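Local coordinates for helicase of the snf2/rad54 family (Sulfolobus solfataricus, PDB 1Z5Z), which probably couples ATP hydrolysis to movement along or remodelling of duplex DNA, the present chain being the C-terminal, RecA-like half of its SWI2/SNF2 ATPase core, at residues V140-G145 with V169-A174; I117-V122 with H189-W194; D154-F159 with I179-A184. All blocks are in the same frame, centred on the assembly; numbering follows the deposited sequence.

Contact 1 of 3, residues V140-G145 with V169-A174; sequences VPFLYG and VLSVKA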
loop_
_atom_site.group_PDB
_atom_site.type_symbol
_atom_site.label_atom_id
_atom_site.label_comp_id
_atom_site.label_asym_id
_atom_site.label_seq_id
_atom_site.Cartn_x
_atom_site.Cartn_y
_atom_site.Cartn_z
ATOM N N VAL A 140 -16.359 -10.877 -1.517
ATOM C CA VAL A 140 -15.358 -10.008 -0.890
ATOM C C VAL A 140 -15.934 -8.602 -0.684
ATOM O O VAL A 140 -15.878 -7.759 -1.575
ATOM C CB VAL A 140 -14.070 -9.940 -1.765
ATOM C CG1 VAL A 140 -13.030 -8.929 -1.165
ATOM C CG2 VAL A 140 -13.471 -11.362 -1.899
ATOM N N PRO A 141 -16.525 -8.350 0.489
ATOM C CA PRO A 141 -17.087 -7.028 0.754
ATOM C C PRO A 141 -15.988 -5.972 0.703
ATOM O O PRO A 141 -14.852 -6.207 1.161
ATOM C CB PRO A 141 -17.739 -7.184 2.127
ATOM C CG PRO A 141 -17.197 -8.512 2.649
ATOM C CD PRO A 141 -16.928 -9.341 1.505
ATOM N N PHE A 142 -16.328 -4.824 0.134
ATOM C CA PHE A 142 -15.378 -3.731 -0.074
ATOM C C PHE A 142 -15.766 -2.422 0.637
ATOM O O PHE A 142 -16.742 -1.787 0.239
ATOM C CB PHE A 142 -15.282 -3.471 -1.593
ATOM C CG PHE A 142 -14.354 -2.359 -1.975
ATOM C CD1 PHE A 142 -14.590 -1.605 -3.121
ATOM C CD2 PHE A 142 -13.238 -2.071 -1.206
ATOM C CE1 PHE A 142 -13.716 -0.565 -3.500
ATOM C CE2 PHE A 142 -12.356 -1.039 -1.566
ATOM C CZ PHE A 142 -12.590 -0.283 -2.715
ATOM N N LEU A 143 -15.027 -2.017 1.672
ATOM C CA LEU A 143 -15.316 -0.728 2.346
ATOM C C LEU A 143 -14.504 0.453 1.789
ATOM O O LEU A 143 -13.286 0.374 1.669
ATOM C CB LEU A 143 -15.026 -0.801 3.853
ATOM C CG LEU A 143 -16.059 -1.393 4.823
ATOM C CD1 LEU A 143 -15.565 -1.248 6.259
ATOM C CD2 LEU A 143 -17.391 -0.662 4.694
ATOM N N TYR A 144 -15.184 1.544 1.426
ATOM C CA TYR A 144 -14.511 2.762 0.962
ATOM C C TYR A 144 -15.347 3.958 1.454
ATOM O O TYR A 144 -16.521 3.810 1.831
ATOM C CB TYR A 144 -14.312 2.795 -0.567
ATOM C CG TYR A 144 -15.564 2.581 -1.400
ATOM C CD1 TYR A 144 -16.049 1.298 -1.650
ATOM C CD2 TYR A 144 -16.267 3.672 -1.941
ATOM C CE1 TYR A 144 -17.197 1.097 -2.418
ATOM C CE2 TYR A 144 -17.427 3.481 -2.713
ATOM C CZ TYR A 144 -17.887 2.188 -2.951
ATOM O OH TYR A 144 -19.028 1.972 -3.721
ATOM N N GLY A 145 -14.710 5.120 1.484
ATOM C CA GLY A 145 -15.327 6.344 1.975
ATOM C C GLY A 145 -16.679 6.775 1.420
ATOM O O GLY A 145 -17.515 7.249 2.189
ATOM N N VAL A 169 -12.139 -5.908 2.130
ATOM C CA VAL A 169 -11.096 -5.033 1.599
ATOM C C VAL A 169 -11.507 -3.628 2.011
ATOM O O VAL A 169 -12.696 -3.288 1.998
ATOM C CB VAL A 169 -10.952 -5.157 0.043
ATOM C CG1 VAL A 169 -9.989 -4.120 -0.463
ATOM C CG2 VAL A 169 -10.423 -6.553 -0.350
ATOM N N LEU A 170 -10.530 -2.846 2.450
ATOM C CA LEU A 170 -10.800 -1.477 2.899
ATOM C C LEU A 170 -9.844 -0.503 2.251
ATOM O O LEU A 170 -8.631 -0.717 2.234
ATOM C CB LEU A 170 -10.610 -1.358 4.414
ATOM C CG LEU A 170 -11.465 -2.296 5.287
ATOM C CD1 LEU A 170 -10.699 -3.606 5.638
ATOM C CD2 LEU A 170 -11.801 -1.541 6.525
ATOM N N SER A 171 -10.379 0.566 1.696
ATOM C CA SER A 171 -9.493 1.542 1.125
ATOM C C SER A 171 -9.714 2.734 2.013
ATOM O O SER A 171 -10.852 3.179 2.176
ATOM C CB SER A 171 -9.880 1.861 -0.315
ATOM O OG SER A 171 -10.882 2.855 -0.336
ATOM N N VAL A 172 -8.649 3.190 2.660
ATOM C CA VAL A 172 -8.713 4.356 3.541
ATOM C C VAL A 172 -7.902 5.447 2.854
ATOM O O VAL A 172 -6.670 5.362 2.785
ATOM C CB VAL A 172 -8.092 4.043 4.939
ATOM C CG1 VAL A 172 -8.286 5.250 5.869
ATOM C CG2 VAL A 172 -8.739 2.763 5.547
ATOM N N LYS A 173 -8.584 6.449 2.318
ATOM C CA LYS A 173 -7.912 7.557 1.626
ATOM C C LYS A 173 -7.184 8.427 2.635
ATOM O O LYS A 173 -7.356 8.255 3.828
ATOM C CB LYS A 173 -8.925 8.430 0.866
ATOM C CG LYS A 173 -9.398 7.877 -0.488
ATOM C CD LYS A 173 -10.481 8.800 -1.046
ATOM N N ALA A 174 -6.369 9.361 2.149
ATOM C CA ALA A 174 -5.649 10.265 3.047
ATOM C C ALA A 174 -6.741 11.149 3.638
ATOM O O ALA A 174 -7.605 11.644 2.912
ATOM C CB ALA A 174 -4.629 11.104 2.266
HETATM O O HOH W 1 -11.993 5.582 1.119
#
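V169 is gripped twice by the backbone of 140-145, through its N-H and through its O: V169 N donates to P141 O at 2.9 Å, and V169 O accepts from L143 N at 2.7 Å. One step on, S171 N binds L143 O, again at 2.9 Å, and the parallel register pairs F142 with V169 and L143 with L170. On the F142 side of the sheet, the ring lies edge-on to the neighbouring strand, with F142 CD2 3.9 Å from V169 CG1 and CE2 against S171 CB. F142 CG is anti to the backbone N (chi1 179°), and the end of the ring thereby comes closer to V169 than its CB does; Y144 CD1 lies over one of its faces, toward the rim. On the other side, L143 and L170 lie alongside each other, L143 CD1 meeting L170 CD2 at 3.8 Å. Past the last direct bond a water takes over, accepting from G145 N at 2.8 Å and donating to S171 O. Helix 122-136 packs against V140 and F142, whereas R152, I155 and I156 of helix 149-161 cover L143. Edge strand 142-143, helix 149-161 and strand 167-171 thus make a beta-alpha-beta crossover of the RecA-like helicase C-terminal domain.

Contact 2 of 3, residues I117-V122 with H189-W194; sequences IFTQFV and HFDRWW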
loop_
_atom_site.group_PDB
_atom_site.type_symbol
_atom_site.label_atom_id
_atom_site.label_comp_id
_atom_site.label_asym_id
_atom_site.label_seq_id
_atom_site.Cartn_x
_atom_site.Cartn_y
_atom_site.Cartn_z
ATOM N N ILE A 117 -7.835 -6.699 4.339
ATOM C CA ILE A 117 -6.745 -6.129 3.548
ATOM C C ILE A 117 -6.990 -4.604 3.378
ATOM O O ILE A 117 -8.044 -4.192 2.895
ATOM C CB ILE A 117 -6.662 -6.792 2.147
ATOM C CG1 ILE A 117 -6.510 -8.323 2.297
ATOM C CG2 ILE A 117 -5.474 -6.156 1.361
ATOM C CD1 ILE A 117 -6.846 -9.158 1.009
ATOM N N PHE A 118 -6.017 -3.790 3.779
ATOM C CA PHE A 118 -6.148 -2.333 3.726
ATOM C C PHE A 118 -5.269 -1.752 2.647
ATOM O O PHE A 118 -4.165 -2.244 2.435
ATOM C CB PHE A 118 -5.668 -1.675 5.056
ATOM C CG PHE A 118 -6.605 -1.877 6.256
ATOM C CD1 PHE A 118 -6.601 -3.059 6.977
ATOM C CD2 PHE A 118 -7.460 -0.853 6.658
ATOM C CE1 PHE A 118 -7.453 -3.233 8.121
ATOM C CE2 PHE A 118 -8.304 -0.997 7.766
ATOM C CZ PHE A 118 -8.299 -2.197 8.504
ATOM N N THR A 119 -5.739 -0.698 1.980
ATOM C CA THR A 119 -4.919 0.012 1.002
ATOM C C THR A 119 -5.347 1.484 1.047
ATOM O O THR A 119 -6.459 1.798 1.474
ATOM C CB THR A 119 -5.079 -0.524 -0.458
ATOM O OG1 THR A 119 -4.492 0.420 -1.347
ATOM C CG2 THR A 119 -6.545 -0.690 -0.867
ATOM N N GLN A 120 -4.465 2.392 0.637
ATOM C CA GLN A 120 -4.789 3.827 0.672
ATOM C C GLN A 120 -5.468 4.248 -0.625
ATOM O O GLN A 120 -5.890 5.400 -0.741
ATOM C CB GLN A 120 -3.506 4.661 0.816
ATOM C CG GLN A 120 -2.545 4.553 -0.373
ATOM C CD GLN A 120 -1.156 5.081 -0.021
ATOM O OE1 GLN A 120 -0.277 4.334 0.435
ATOM N NE2 GLN A 120 -0.955 6.351 -0.220
ATOM N N PHE A 121 -5.537 3.343 -1.612
ATOM C CA PHE A 121 -6.157 3.692 -2.904
ATOM C C PHE A 121 -7.461 2.939 -3.197
ATOM O O PHE A 121 -7.492 1.692 -3.210
ATOM C CB PHE A 121 -5.200 3.385 -4.059
ATOM C CG PHE A 121 -3.873 4.125 -3.999
ATOM C CD1 PHE A 121 -2.690 3.413 -3.908
ATOM C CD2 PHE A 121 -3.813 5.528 -4.093
ATOM C CE1 PHE A 121 -1.440 4.051 -3.908
ATOM C CE2 PHE A 121 -2.545 6.182 -4.102
ATOM C CZ PHE A 121 -1.362 5.430 -4.005
ATOM N N VAL A 122 -8.532 3.675 -3.465
ATOM C CA VAL A 122 -9.794 3.032 -3.767
ATOM C C VAL A 122 -9.604 2.096 -4.968
ATOM O O VAL A 122 -10.189 1.004 -5.007
ATOM C CB VAL A 122 -10.915 4.067 -4.155
ATOM C CG1 VAL A 122 -12.131 3.329 -4.587
ATOM C CG2 VAL A 122 -11.277 4.998 -2.988
ATOM N N HIS A 189 -1.556 -5.194 5.412
ATOM C CA HIS A 189 -1.487 -3.772 5.089
ATOM C C HIS A 189 -0.779 -3.721 3.729
ATOM O O HIS A 189 0.433 -3.826 3.625
ATOM C CB HIS A 189 -0.779 -3.013 6.203
ATOM C CG HIS A 189 -1.570 -2.996 7.479
ATOM N ND1 HIS A 189 -2.812 -2.400 7.574
ATOM C CD2 HIS A 189 -1.336 -3.575 8.681
ATOM C CE1 HIS A 189 -3.307 -2.613 8.782
ATOM N NE2 HIS A 189 -2.430 -3.322 9.473
ATOM N N PHE A 190 -1.579 -3.618 2.673
ATOM C CA PHE A 190 -1.070 -3.649 1.297
ATOM C C PHE A 190 -0.091 -2.541 0.966
ATOM O O PHE A 190 0.848 -2.734 0.184
ATOM C CB PHE A 190 -2.244 -3.616 0.338
ATOM C CG PHE A 190 -1.922 -4.142 -1.019
ATOM C CD1 PHE A 190 -1.982 -5.518 -1.268
ATOM C CD2 PHE A 190 -1.558 -3.291 -2.043
ATOM C CE1 PHE A 190 -1.698 -6.037 -2.519
ATOM C CE2 PHE A 190 -1.255 -3.796 -3.323
ATOM C CZ PHE A 190 -1.330 -5.170 -3.566
ATOM N N ASP A 191 -0.317 -1.360 1.542
ATOM C CA ASP A 191 0.598 -0.234 1.345
ATOM C C ASP A 191 0.474 0.635 2.600
ATOM O O ASP A 191 -0.409 0.396 3.436
ATOM C CB ASP A 191 0.281 0.551 0.051
ATOM C CG ASP A 191 -1.173 0.904 -0.069
ATOM O OD1 ASP A 191 -1.787 0.561 -1.103
ATOM O OD2 ASP A 191 -1.707 1.530 0.879
ATOM N N ARG A 192 1.362 1.610 2.733
ATOM C CA ARG A 192 1.412 2.452 3.913
ATOM C C ARG A 192 0.305 3.477 3.979
ATOM O O ARG A 192 0.535 4.628 3.694
ATOM C CB ARG A 192 2.784 3.144 3.996
ATOM C CG ARG A 192 3.233 3.323 5.459
ATOM C CD ARG A 192 4.550 4.049 5.638
ATOM N NE ARG A 192 5.090 3.731 6.961
ATOM C CZ ARG A 192 5.917 2.715 7.223
ATOM N NH1 ARG A 192 6.334 2.519 8.462
ATOM N NH2 ARG A 192 6.355 1.910 6.255
ATOM N N TRP A 193 -0.897 3.051 4.361
ATOM C CA TRP A 193 -2.072 3.947 4.417
ATOM C C TRP A 193 -2.237 4.667 5.756
ATOM O O TRP A 193 -2.949 5.674 5.868
ATOM C CB TRP A 193 -3.347 3.130 4.216
ATOM C CG TRP A 193 -3.573 2.087 5.313
ATOM C CD1 TRP A 193 -3.105 0.808 5.335
ATOM C CD2 TRP A 193 -4.296 2.268 6.547
ATOM N NE1 TRP A 193 -3.478 0.183 6.490
ATOM C CE2 TRP A 193 -4.210 1.051 7.259
ATOM C CE3 TRP A 193 -5.004 3.349 7.123
ATOM C CZ2 TRP A 193 -4.813 0.864 8.519
ATOM C CZ3 TRP A 193 -5.601 3.169 8.381
ATOM C CH2 TRP A 193 -5.499 1.938 9.065
ATOM N N TRP A 194 -1.616 4.090 6.774
ATOM C CA TRP A 194 -1.763 4.562 8.137
ATOM C C TRP A 194 -0.990 5.783 8.573
ATOM O O TRP A 194 0.005 6.220 7.962
ATOM C CB TRP A 194 -1.479 3.406 9.113
ATOM C CG TRP A 194 -0.038 3.045 9.207
ATOM C CD1 TRP A 194 0.926 3.656 9.987
ATOM C CD2 TRP A 194 0.634 2.021 8.469
ATOM N NE1 TRP A 194 2.140 3.064 9.773
ATOM C CE2 TRP A 194 1.993 2.059 8.846
ATOM C CE3 TRP A 194 0.217 1.070 7.516
ATOM C CZ2 TRP A 194 2.937 1.190 8.309
ATOM C CZ3 TRP A 194 1.159 0.205 6.977
ATOM C CH2 TRP A 194 2.503 0.268 7.375
#
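The F118 ring lies against one face of the W193 indole, the phenyl and six-membered ring planes 11° apart but slid so far that they barely overlap. F118 CD2 sits over the rim of the indole at 3.7 Å from W193 CZ2, while F118 CB presses closer still, 3.2 Å from W193 NE1. W194 CB lies over the opposite indole face. The third member of this aromatic cluster, H189, runs beside F118 and points the same way, its ring inclined at 36° and its CE1 near F118 CD1. H189 also fixes the rotation of the indole: W193 NE1 donates to H189 ND1 at 2.9 Å, in the plane of the indole but tilted from that of the imidazole.

F118 and H189 form a parallel bridge between neighbouring central strands of the RecA-like sheet, in which F190 N donates to F118 O and F118 also bonds to the backbone of I188. Where the strands end, their loops carry on the pairing through side chains, at the C-terminal edge of the sheet, where nucleotide and DNA sites of such domains usually gather.

There the D191 carboxylate spans the T119 hydroxyl and the backbone N of Q120. D191 CG stands between the backbone N and the carbonyl carbon (chi1 49°), which turns the carboxylate toward strand 115-119 with both oxygens engaged through syn lone pairs. D191 OD1 accepts from T119 OG1 at 2.7 Å, and D191 OD2 from Q120 N at 2.9 Å. T119 OG1 in turn accepts from F121 N in a nearly straight bond, an ST turn leading into helix 122-136, at whose N-cap F121 stands. D80 OD2, a like charge, lies close to D191 OD1. R192, whose side chain starts out away from 117-122, forms a salt bridge with D231, one face of its guanidinium covered by W194.

Contact 3 of 3, residues D154-F159 with I179-A184; sequences DIISKF and INLTSA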
loop_
_atom_site.group_PDB
_atom_site.type_symbol
_atom_site.label_atom_id
_atom_site.label_comp_id
_atom_site.label_asym_id
_atom_site.label_seq_id
_atom_site.Cartn_x
_atom_site.Cartn_y
_atom_site.Cartn_z
ATOM N N ASP A 154 -23.673 -2.239 7.274
ATOM C CA ASP A 154 -24.130 -3.557 6.857
ATOM C C ASP A 154 -22.961 -4.420 6.482
ATOM O O ASP A 154 -22.950 -5.599 6.803
ATOM C CB ASP A 154 -25.068 -3.474 5.644
ATOM C CG ASP A 154 -26.490 -3.049 6.019
ATOM O OD1 ASP A 154 -27.284 -2.760 5.090
ATOM O OD2 ASP A 154 -26.804 -3.012 7.227
ATOM N N ILE A 155 -21.984 -3.840 5.782
ATOM C CA ILE A 155 -20.817 -4.622 5.383
ATOM C C ILE A 155 -19.992 -4.991 6.610
ATOM O O ILE A 155 -19.484 -6.100 6.697
ATOM C CB ILE A 155 -19.899 -3.848 4.380
ATOM C CG1 ILE A 155 -20.479 -3.969 2.967
ATOM C CG2 ILE A 155 -18.447 -4.419 4.417
ATOM C CD1 ILE A 155 -19.839 -3.031 1.947
ATOM N N ILE A 156 -19.848 -4.053 7.540
ATOM C CA ILE A 156 -19.048 -4.307 8.752
ATOM C C ILE A 156 -19.677 -5.393 9.605
ATOM O O ILE A 156 -18.989 -6.239 10.192
ATOM C CB ILE A 156 -18.922 -3.046 9.613
ATOM C CG1 ILE A 156 -17.929 -2.081 8.967
ATOM C CG2 ILE A 156 -18.475 -3.431 11.038
ATOM C CD1 ILE A 156 -18.099 -0.643 9.353
ATOM N N SER A 157 -20.997 -5.339 9.693
ATOM C CA SER A 157 -21.755 -6.308 10.469
ATOM C C SER A 157 -21.588 -7.675 9.800
ATOM O O SER A 157 -21.348 -8.707 10.455
ATOM C CB SER A 157 -23.231 -5.869 10.505
ATOM O OG SER A 157 -24.084 -6.968 10.755
ATOM N N LYS A 158 -21.673 -7.677 8.477
ATOM C CA LYS A 158 -21.526 -8.920 7.763
ATOM C C LYS A 158 -20.156 -9.567 7.992
ATOM O O LYS A 158 -20.058 -10.791 8.152
ATOM C CB LYS A 158 -21.739 -8.711 6.282
ATOM C CG LYS A 158 -21.556 -9.974 5.489
ATOM C CD LYS A 158 -21.490 -9.703 3.992
ATOM C CE LYS A 158 -22.816 -9.243 3.413
ATOM N NZ LYS A 158 -22.675 -8.930 1.963
ATOM N N PHE A 159 -19.090 -8.771 8.015
ATOM C CA PHE A 159 -17.767 -9.356 8.210
ATOM C C PHE A 159 -17.574 -9.762 9.655
ATOM O O PHE A 159 -17.002 -10.793 9.926
ATOM C CB PHE A 159 -16.654 -8.373 7.820
ATOM C CG PHE A 159 -15.255 -8.915 8.034
ATOM C CD1 PHE A 159 -14.543 -8.603 9.186
ATOM C CD2 PHE A 159 -14.664 -9.770 7.102
ATOM C CE1 PHE A 159 -13.255 -9.135 9.413
ATOM C CE2 PHE A 159 -13.379 -10.316 7.315
ATOM C CZ PHE A 159 -12.676 -9.993 8.474
ATOM N N ILE A 179 -10.356 1.427 10.903
ATOM C CA ILE A 179 -11.435 0.770 11.642
ATOM C C ILE A 179 -10.798 -0.436 12.338
ATOM O O ILE A 179 -9.782 -0.961 11.884
ATOM C CB ILE A 179 -12.539 0.302 10.682
ATOM C CG1 ILE A 179 -13.699 -0.308 11.439
ATOM C CG2 ILE A 179 -11.984 -0.762 9.740
ATOM C CD1 ILE A 179 -14.972 -0.359 10.594
ATOM N N ASN A 180 -11.387 -0.879 13.434
ATOM C CA ASN A 180 -10.841 -2.010 14.167
ATOM C C ASN A 180 -11.803 -3.183 14.046
ATOM O O ASN A 180 -12.742 -3.307 14.821
ATOM C CB ASN A 180 -10.600 -1.602 15.644
ATOM C CG ASN A 180 -10.181 -2.774 16.518
ATOM O OD1 ASN A 180 -9.590 -3.730 16.035
ATOM N ND2 ASN A 180 -10.483 -2.697 17.811
ATOM N N LEU A 181 -11.565 -4.042 13.054
ATOM C CA LEU A 181 -12.438 -5.188 12.808
ATOM C C LEU A 181 -11.939 -6.354 13.657
ATOM O O LEU A 181 -11.075 -7.092 13.225
ATOM C CB LEU A 181 -12.412 -5.546 11.312
ATOM C CG LEU A 181 -13.057 -4.476 10.417
ATOM C CD1 LEU A 181 -12.636 -4.661 8.975
ATOM C CD2 LEU A 181 -14.581 -4.537 10.583
ATOM N N THR A 182 -12.493 -6.502 14.858
ATOM C CA THR A 182 -12.066 -7.550 15.788
ATOM C C THR A 182 -12.240 -8.988 15.307
ATOM O O THR A 182 -11.586 -9.902 15.820
ATOM C CB THR A 182 -12.781 -7.404 17.133
ATOM O OG1 THR A 182 -14.175 -7.269 16.893
ATOM C CG2 THR A 182 -12.289 -6.155 17.873
ATOM N N SER A 183 -13.113 -9.218 14.338
ATOM C CA SER A 183 -13.250 -10.589 13.875
ATOM C C SER A 183 -12.149 -11.013 12.932
ATOM O O SER A 183 -12.032 -12.196 12.665
ATOM C CB SER A 183 -14.605 -10.808 13.229
ATOM O OG SER A 183 -15.612 -10.492 14.176
ATOM N N ALA A 184 -11.324 -10.081 12.434
ATOM C CA ALA A 184 -10.232 -10.480 11.554
ATOM C C ALA A 184 -9.091 -11.163 12.351
ATOM O O ALA A 184 -8.675 -10.691 13.413
ATOM C CB ALA A 184 -9.685 -9.255 10.789
#
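I156 and I179 reach out from helix 149-161 and from the loop after strand 167-171 to meet tip to tip, CD1 to CD1, at 3.4 Å. That is tighter than ordinary van der Waals contact, so the two methyls are pressed together. I179 extends because its CG1 is anti to the backbone N (chi1 -177°), which carries CD1 out to the helix, where it also rests near I156 CG1. The other branch of I156 serves a different neighbour: I156 CG2 meets L181 CD2 at 4.1 Å, the two side chains crossing at about a right angle. I156 therefore forks, one arm toward I179 and the other toward L181.

One helical turn on, F159 is the large bump. Its ring projects toward the loop and enters a shallow hollow formed by L181, S183 and A184, three of the four residues of the type I turn from L181 to A184. The leading corner does most of the work: F159 CE1 lies 3.8 Å from A184 CB and 4.1 Å from L181 CB. F159 CZ also rests near A184 CB. A184 N approaches the edge of the ring, close to its plane, at 3.7 Å from F159 CE1; its hydrogen is already given to L181 O within the turn. I168 of strand 167-171 touches both F159 and L181, while K114 makes a cation-pi contact with the F159 ring.

Between 154-159 and 179-184 themselves the contact is apolar, matched by side-chain shape and hydrophobic burial. The directional component is added one residue past the helical segment, where Q160 bonds to T182 OG1 and S183 OG and ties the same helix to the loop.

How the contacts relate
Contacts 1 and 2 share one parallel sheet, strand 167-171 pairing with 115-119: L170 N lies 2.9 Å from I117 O and V172 N 2.9 Å from T119 O, both probable hydrogen bonds. Their centres are 9 Å apart, and F142 and S171 of contact 1 also pack on V122. Contact 3 lies on the flank of this sheet, its centre about 12 Å from that of contact 1; I179 CG2 touches L170 CD2, and I156 CG1 reaches L143 CD1. About 17 Å separates the centres of contacts 2 and 3, which still touch where F118 CZ meets I179 O. In sequence, 117-122 and 189-194 enclose both other contacts.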